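PDB 4CYB: putative DNA protection protein from Streptomyces coelicolor, which probably binds and oxidises iron as a twelve-subunit, ferritin-like assembly of the Dps family, thought to protect DNA from oxidative damage. Local coordinates for residues J[26-31]-J[76-81]; J[85-88]-J[92-95]. All coordinates share one frame; numbering follows the deposited sequence.

Interaction 1 packs helix 18-48 against the end of helix 54-81, and interaction 2 follows it in the chain, closing the loop after helix 54-81 onto helix 90-96. Their centres lie about 10 Å apart and they touch directly. Gln80 OE1 is 2.7 Å from Ala86 N and Asn29 OD1 is 2.9 Å from Val87 N, both probable hydrogen bonds, so a side chain from each helix of interaction 1 holds the loop of interaction 2. Interaction 1 carries Glu77, an iron ligand; in interaction 2 the Val87 side chain lies about 12 Å from that of Asp73, another ligand. Both contacts also touch the same neighbouring subunit, which contributes His46 to the iron site.

Interaction 1 of 2, residues J[26-31]-J[76-81]. With FE (Fe (III) ion), chain B.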
loop_
_atom_site.group_PDB
_atom_site.type_symbol
_atom_site.label_atom_id
_atom_site.label_comp_id
_atom_site.label_asym_id
_atom_site.label_seq_id
_atom_site.Cartn_x
_atom_site.Cartn_y
_atom_site.Cartn_z
ATOM N N GLN J 26 21.677 7.068 -33.688
ATOM C CA GLN J 26 22.918 6.276 -33.758
ATOM C C GLN J 26 23.634 6.266 -32.424
ATOM O O GLN J 26 24.069 5.183 -32.011
ATOM C CB GLN J 26 23.895 6.878 -34.794
ATOM C CG GLN J 26 23.368 6.822 -36.199
ATOM C CD GLN J 26 24.148 7.747 -37.170
ATOM O OE1 GLN J 26 23.827 7.799 -38.356
ATOM N NE2 GLN J 26 25.171 8.453 -36.666
ATOM N N ARG J 27 23.782 7.413 -31.743
ATOM C CA ARG J 27 24.478 7.409 -30.471
ATOM C C ARG J 27 23.671 6.594 -29.415
ATOM O O ARG J 27 24.256 5.822 -28.626
ATOM C CB ARG J 27 24.770 8.812 -29.920
ATOM C CG ARG J 27 25.572 9.726 -30.834
ATOM C CD ARG J 27 26.878 9.122 -31.330
ATOM N NE ARG J 27 27.728 8.649 -30.264
ATOM C CZ ARG J 27 28.745 9.321 -29.717
ATOM N NH1 ARG J 27 29.062 10.572 -30.111
ATOM N NH2 ARG J 27 29.470 8.726 -28.796
ATOM N N LEU J 28 22.347 6.786 -29.429
ATOM C CA LEU J 28 21.508 6.092 -28.411
ATOM C C LEU J 28 21.580 4.600 -28.625
ATOM O O LEU J 28 21.592 3.845 -27.618
ATOM C CB LEU J 28 20.053 6.597 -28.436
ATOM C CG LEU J 28 19.873 7.999 -27.833
ATOM C CD1 LEU J 28 18.522 8.625 -28.151
ATOM C CD2 LEU J 28 20.162 8.036 -26.327
ATOM N N ASN J 29 21.578 4.157 -29.888
ATOM C CA ASN J 29 21.606 2.733 -30.152
ATOM C C ASN J 29 22.893 2.073 -29.703
ATOM O O ASN J 29 22.894 0.919 -29.332
ATOM C CB ASN J 29 21.255 2.340 -31.593
ATOM C CG ASN J 29 19.762 2.123 -31.783
ATOM O OD1 ASN J 29 19.106 1.484 -30.948
ATOM N ND2 ASN J 29 19.228 2.618 -32.890
ATOM N N LYS J 30 24.005 2.792 -29.763
ATOM C CA LYS J 30 25.247 2.213 -29.254
ATOM C C LYS J 30 25.185 2.062 -27.740
ATOM O O LYS J 30 25.565 0.999 -27.189
ATOM C CB LYS J 30 26.480 3.073 -29.692
ATOM C CG LYS J 30 27.826 2.534 -29.167
ATOM C CD LYS J 30 28.031 1.056 -29.495
ATOM C CE LYS J 30 29.502 0.681 -29.321
ATOM N NZ LYS J 30 30.063 1.072 -28.014
ATOM N N VAL J 31 24.718 3.093 -27.066
ATOM C CA VAL J 31 24.549 3.032 -25.605
ATOM C C VAL J 31 23.608 1.870 -25.276
ATOM O O VAL J 31 23.832 1.134 -24.310
ATOM C CB VAL J 31 23.999 4.356 -25.046
ATOM C CG1 VAL J 31 23.610 4.203 -23.566
ATOM C CG2 VAL J 31 25.092 5.442 -25.188
ATOM N N ALA J 76 15.465 3.041 -25.428
ATOM C CA ALA J 76 14.790 2.541 -26.606
ATOM C C ALA J 76 13.610 3.431 -26.943
ATOM O O ALA J 76 13.406 3.758 -28.099
ATOM C CB ALA J 76 14.310 1.128 -26.403
ATOM N N GLU J 77 12.786 3.770 -25.939
ATOM C CA GLU J 77 11.668 4.663 -26.191
ATOM C C GLU J 77 12.118 6.048 -26.708
ATOM O O GLU J 77 11.429 6.635 -27.535
ATOM C CB GLU J 77 10.789 4.800 -24.915
ATOM C CG GLU J 77 9.918 3.498 -24.812
ATOM C CD GLU J 77 8.902 3.549 -23.651
ATOM O OE1 GLU J 77 8.673 4.656 -23.079
ATOM O OE2 GLU J 77 8.282 2.483 -23.393
ATOM N N ARG J 78 13.279 6.505 -26.246
ATOM C CA ARG J 78 13.808 7.775 -26.800
ATOM C C ARG J 78 14.137 7.652 -28.305
ATOM O O ARG J 78 13.812 8.565 -29.103
ATOM C CB ARG J 78 15.059 8.168 -26.036
ATOM C CG ARG J 78 15.682 9.487 -26.519
ATOM C CD ARG J 78 14.852 10.646 -26.013
ATOM N NE ARG J 78 15.243 11.971 -26.562
ATOM C CZ ARG J 78 14.469 13.044 -26.430
ATOM N NH1 ARG J 78 13.302 12.949 -25.738
ATOM N NH2 ARG J 78 14.833 14.219 -26.977
ATOM N N VAL J 79 14.789 6.550 -28.697
ATOM C CA VAL J 79 14.990 6.272 -30.115
ATOM C C VAL J 79 13.695 6.305 -30.886
ATOM O O VAL J 79 13.628 6.938 -31.959
ATOM C CB VAL J 79 15.705 4.932 -30.325
ATOM C CG1 VAL J 79 15.776 4.583 -31.812
ATOM C CG2 VAL J 79 17.099 4.957 -29.688
ATOM N N GLN J 80 12.653 5.616 -30.376
ATOM C CA GLN J 80 11.377 5.633 -31.092
ATOM C C GLN J 80 10.745 7.046 -31.158
ATOM O O GLN J 80 10.166 7.439 -32.183
ATOM C CB GLN J 80 10.378 4.640 -30.418
ATOM C CG GLN J 80 10.925 3.209 -30.392
ATOM C CD GLN J 80 11.272 2.700 -31.785
ATOM O OE1 GLN J 80 12.354 2.210 -31.975
ATOM N NE2 GLN J 80 10.390 2.883 -32.760
ATOM N N THR J 81 10.864 7.789 -30.055
ATOM C CA THR J 81 10.354 9.132 -29.968
ATOM C C THR J 81 11.023 10.037 -31.036
ATOM O O THR J 81 10.393 10.988 -31.531
ATOM C CB THR J 81 10.652 9.708 -28.565
ATOM O OG1 THR J 81 9.877 8.964 -27.579
ATOM C CG2 THR J 81 10.282 11.224 -28.511
HETATM FE FE FE B . 8.142 0.965 -21.734
HETATM O O HOH W 1 8.268 -0.809 -20.163
HETATM O O HOH W 2 5.890 1.159 -21.190
HETATM O O HOH W 3 7.910 2.595 -20.014
#
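Leu28 and Val79 are the closest pair in backbone register between the two segments, and they bury the most surface here. The approach is methylene to methyl: Leu28 CB sits 3.6 Å from Val79 CG2, the branch that lies anti to the carbonyl carbon. Farther out, Leu28 CD1 reaches 3.4 Å to Arg78 CG, meeting the aliphatic base of that chain at a slant. Arg78 starts out opposite its amide nitrogen (chi1 -179°), offers these methylenes to the leucine and then bends at chi2, while its guanidinium forms salt bridges with Asp139 and with Glu155 of a neighbouring subunit. On the other branch of Val79, CG1 lies 4.1 Å from Asn29 ND2; the two side chains cross at about a right angle, and the amide's polar atoms are used on the backbone of Val85 and Val87. No hydrogen bond joins 26-31 to 76-81. The axes of these segments approach to 9.6 Å and run antiparallel at 161°, as expected for the first two long helices of the ferritin-like four-helix bundle, and helix 140-164 covers Leu28 through Thr142 and Leu146. Glu77 takes no part in this packing and binds the ferric ion through one oxygen, OE2 at 2.3 Å from the iron, whereas OE1 stays 4.0 Å from it. Three waters, Asp73 and His46 of another neighbouring subunit complete the iron site, an intersubunit arrangement consistent with the ferroxidase centre of Dps proteins. The backbone oxygen Glu77 O is gripped twice, by Thr81 N and by Thr81 OG1 at 2.8 Å, from opposite faces of its carbonyl plane.

Interaction 2 of 2, residues J[85-88]-J[92-95]; sequences VAVG and HVAE
His92 ND1 and the backbone N of Gly88 are joined by a single water, which lies 2.7 Å from His92 ND1 and accepts the N-H of Gly88 N at 2.8 Å. The water sits at the edge of the imidazole and in its plane, and so ties the ring to the loop backbone where the two segments form no direct hydrogen bond. Beside this bridge the contact is apolar and centres on Val87, which buries more surface than any other residue in it. Its CG2 methyl lies against both His92 and the next residue, Val93, 3.7 Å from His92 ND1 and equally close to Val93 CG2; it approaches the ring obliquely. Val87 holds this methyl opposite its amide nitrogen, with the cost that CG1 (chi1 60°) falls between N and the carbonyl carbon; CG1 in turn lies 4.1 Å from Val93 CG2. The two valine side chains cross at about a right angle. A chi1 of -164° carries the ring of His92 away from its own N, bringing it beside Val87 CG2 with ND1 turned to the water; the ring also makes an edge-to-face stack with Phe6. The short helix within the connection between the second and third long helices is a hallmark of Dps subunits, and helix 90-96 fills that role here. Glu95 forms a salt bridge with Arg101 of the neighbouring subunit that also supplies His46 to the iron site, placing this helix at a subunit interface. Val87 rests on Leu32 and Val93 on Arg36 and Ile37, so the loop and the short helix lie together against helix 18-48.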
loop_
_atom_site.group_PDB
_atom_site.type_symbol
_atom_site.label_atom_id
_atom_site.label_comp_id
_atom_site.label_asym_id
_atom_site.label_seq_id
_atom_site.Cartn_x
_atom_site.Cartn_y
_atom_site.Cartn_z
ATOM N N VAL J 85 14.702 3.578 -35.045
ATOM C CA VAL J 85 14.473 2.154 -34.761
ATOM C C VAL J 85 15.428 1.675 -33.689
ATOM O O VAL J 85 16.687 1.629 -33.895
ATOM C CB VAL J 85 14.567 1.287 -36.058
ATOM C CG1 VAL J 85 14.135 -0.189 -35.772
ATOM C CG2 VAL J 85 13.686 1.926 -37.148
ATOM N N ALA J 86 14.862 1.315 -32.522
ATOM C CA ALA J 86 15.705 0.806 -31.403
ATOM C C ALA J 86 16.252 -0.590 -31.738
ATOM O O ALA J 86 15.543 -1.439 -32.348
ATOM C CB ALA J 86 14.876 0.755 -30.107
ATOM N N VAL J 87 17.491 -0.861 -31.333
ATOM C CA VAL J 87 18.046 -2.202 -31.565
ATOM C C VAL J 87 17.223 -3.294 -30.839
ATOM O O VAL J 87 16.862 -3.125 -29.658
ATOM C CB VAL J 87 19.527 -2.276 -31.185
ATOM C CG1 VAL J 87 19.764 -1.941 -29.726
ATOM C CG2 VAL J 87 20.082 -3.658 -31.531
ATOM N N GLY J 88 16.867 -4.350 -31.562
ATOM C CA GLY J 88 15.875 -5.338 -31.035
ATOM C C GLY J 88 16.489 -6.651 -30.586
ATOM O O GLY J 88 16.801 -6.833 -29.432
ATOM N N HIS J 92 21.432 -8.747 -33.128
ATOM C CA HIS J 92 21.797 -7.416 -33.616
ATOM C C HIS J 92 22.622 -6.642 -32.615
ATOM O O HIS J 92 23.627 -6.007 -32.967
ATOM C CB HIS J 92 20.543 -6.664 -34.077
ATOM C CG HIS J 92 20.833 -5.456 -34.942
ATOM N ND1 HIS J 92 19.915 -4.494 -35.181
ATOM C CD2 HIS J 92 22.006 -5.058 -35.598
ATOM C CE1 HIS J 92 20.446 -3.560 -35.987
ATOM N NE2 HIS J 92 21.732 -3.897 -36.234
ATOM N N VAL J 93 22.219 -6.672 -31.325
ATOM C CA VAL J 93 23.019 -6.055 -30.259
ATOM C C VAL J 93 24.500 -6.457 -30.368
ATOM O O VAL J 93 25.375 -5.608 -30.254
ATOM C CB VAL J 93 22.435 -6.449 -28.855
ATOM C CG1 VAL J 93 23.433 -6.207 -27.698
ATOM C CG2 VAL J 93 21.103 -5.689 -28.614
ATOM N N ALA J 94 24.718 -7.761 -30.618
ATOM C CA ALA J 94 26.057 -8.398 -30.770
ATOM C C ALA J 94 26.910 -7.699 -31.812
ATOM O O ALA J 94 28.119 -7.543 -31.648
ATOM C CB ALA J 94 25.909 -9.891 -31.105
ATOM N N GLU J 95 26.255 -7.213 -32.855
ATOM C CA GLU J 95 26.944 -6.593 -33.966
ATOM C C GLU J 95 27.274 -5.137 -33.736
ATOM O O GLU J 95 28.106 -4.590 -34.467
ATOM C CB GLU J 95 26.149 -6.732 -35.254
ATOM C CG GLU J 95 25.921 -8.185 -35.650
ATOM C CD GLU J 95 24.838 -8.298 -36.706
ATOM O OE1 GLU J 95 24.095 -7.310 -36.921
ATOM O OE2 GLU J 95 24.675 -9.380 -37.306
HETATM O O HOH W 4 17.366 -4.601 -34.354
#